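PDB 6JU8: tyrosinase from Aspergillus oryzae, which probably catalyses the copper-dependent oxidation of L-tyrosine and L-dopa by molecular oxygen to L-dopaquinone, a step in melanin biosynthesis. Local coordinates for residues Ala68-Ala73 with Arg108-Leu113. The protein carries 1 engineered substitution. Residues are numbered along the deposited sequence; the frame is centred on the assembly and turned at random.
Sequences AGIHGA and RVYVTL. With CU (copper (II) ion), chain C.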
# COMPACT_ATOMS: atom_id res chain seq x y z
N ALA A 68 8.48 15.06 15.51
CA ALA A 68 8.40 13.62 15.75
C ALA A 68 9.60 13.12 16.54
O ALA A 68 9.49 12.20 17.36
CB ALA A 68 8.32 12.89 14.42
N GLY A 69 10.77 13.74 16.34
CA GLY A 69 11.97 13.32 17.03
C GLY A 69 11.91 13.58 18.52
O GLY A 69 12.65 12.95 19.28
N ILE A 70 11.03 14.46 18.99
CA ILE A 70 10.91 14.66 20.45
C ILE A 70 10.59 13.36 21.13
O ILE A 70 11.07 13.08 22.24
CB ILE A 70 9.82 15.71 20.73
CG1 ILE A 70 10.26 17.11 20.28
CG2 ILE A 70 9.44 15.70 22.20
CD1 ILE A 70 9.16 18.14 20.22
N HIS A 71 9.73 12.56 20.51
CA HIS A 71 9.17 11.37 21.15
C HIS A 71 10.23 10.30 21.40
O HIS A 71 10.21 9.66 22.43
CB HIS A 71 8.07 10.83 20.24
CG HIS A 71 7.26 9.71 20.78
ND1 HIS A 71 7.48 8.41 20.33
CD2 HIS A 71 6.28 9.63 21.70
CE1 HIS A 71 6.62 7.61 20.97
NE2 HIS A 71 5.89 8.32 21.80
N GLY A 72 11.13 10.07 20.44
CA GLY A 72 12.02 8.92 20.44
C GLY A 72 13.30 9.17 19.67
O GLY A 72 14.01 10.15 19.91
N ALA A 73 13.62 8.23 18.79
CA ALA A 73 14.82 8.33 17.97
C ALA A 73 14.71 9.56 17.07
O ALA A 73 13.60 9.89 16.63
CB ALA A 73 15.01 7.06 17.14
N ARG A 108 -0.56 14.92 26.36
CA ARG A 108 -1.49 16.02 26.18
C ARG A 108 -0.74 17.24 25.68
O ARG A 108 -1.19 17.92 24.74
CB ARG A 108 -2.22 16.31 27.50
CG ARG A 108 -3.13 17.56 27.41
CD ARG A 108 -4.14 17.61 28.56
NE ARG A 108 -5.17 16.60 28.40
CZ ARG A 108 -6.06 16.23 29.30
NH1 ARG A 108 -6.13 16.79 30.50
NH2 ARG A 108 -6.93 15.27 28.99
N VAL A 109 0.41 17.54 26.30
CA VAL A 109 1.20 18.70 25.86
C VAL A 109 1.78 18.46 24.48
O VAL A 109 1.79 19.37 23.62
CB VAL A 109 2.31 19.02 26.88
CG1 VAL A 109 3.10 20.26 26.43
CG2 VAL A 109 1.77 19.29 28.29
N TYR A 110 2.26 17.25 24.19
CA TYR A 110 2.86 16.95 22.88
C TYR A 110 1.87 17.16 21.76
O TYR A 110 2.22 17.78 20.74
CB TYR A 110 3.34 15.50 22.90
CG TYR A 110 4.29 15.07 21.82
CD1 TYR A 110 5.22 15.92 21.23
CD2 TYR A 110 4.27 13.74 21.39
CE1 TYR A 110 6.10 15.48 20.26
CE2 TYR A 110 5.17 13.27 20.44
CZ TYR A 110 6.07 14.15 19.86
OH TYR A 110 6.93 13.65 18.91
N VAL A 111 0.64 16.67 21.93
CA VAL A 111 -0.38 16.83 20.88
C VAL A 111 -0.71 18.31 20.69
O VAL A 111 -0.89 18.77 19.55
CB VAL A 111 -1.64 16.04 21.24
CG1 VAL A 111 -2.80 16.35 20.29
CG2 VAL A 111 -1.35 14.54 21.21
N THR A 112 -0.74 19.08 21.77
CA THR A 112 -1.03 20.51 21.69
C THR A 112 0.10 21.24 20.97
O THR A 112 -0.15 22.17 20.18
CB THR A 112 -1.20 21.09 23.10
OG1 THR A 112 -2.36 20.49 23.69
CG2 THR A 112 -1.44 22.59 23.08
N LEU A 113 1.35 20.86 21.18
CA LEU A 113 2.46 21.45 20.44
C LEU A 113 2.24 21.26 18.94
O LEU A 113 2.40 22.19 18.15
CB LEU A 113 3.78 20.80 20.87
CG LEU A 113 5.01 21.00 20.00
CD1 LEU A 113 5.40 22.47 19.89
CD2 LEU A 113 6.20 20.19 20.50
CU CU C . 4.55 8.28 23.46
O HOH W 1 3.48 7.08 22.40
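Tyr110 and His71 each hold CG anti to the backbone N, with chi1 -165° and -173°, and their side chains cross at about a right angle. This chi1 carries Tyr110 CG toward the 68-73 segment, and the ring beyond it packs on Ile70 and His71. Tyr110 CE2 lies obliquely against the imidazole, 4.0 Å from His71 CD2, and Tyr110 OH comes within 3.3 Å of His71 CB. A long, flat residue with a polar tip suits this place, because the hydroxyl reaches the backbone of helix 64-69 and hydrogen-bonds to Leu67 O; Ala68 O is also near, 3.3 Å from Tyr110 OH. On the other side of the ring's hydroxyl, Tyr110 CE1 meets Ile70 CB at 3.8 Å as the two side chains slide past each other in opposite directions. Ile70 also meets Leu113 tip to tip, with Ile70 CD1 3.6 Å from Leu113 CD2; branched aliphatic chains suit this buried apolar patch. An imidazole suits position 71 because His71 NE2 can bind copper, at 2.1 Å, while ND1 is hydrogen-bonded elsewhere, which helps fix the ring's rotation. His98 and His107 complete the protein ligands, as in the type 3 dinuclear copper centre of tyrosinases. Within the central domain, the contact joins helix 64-69 and the turn that follows it to helix 103-129, while Phe372 and Trp373 of helix 371-389 pack against His71 and Tyr110, respectively.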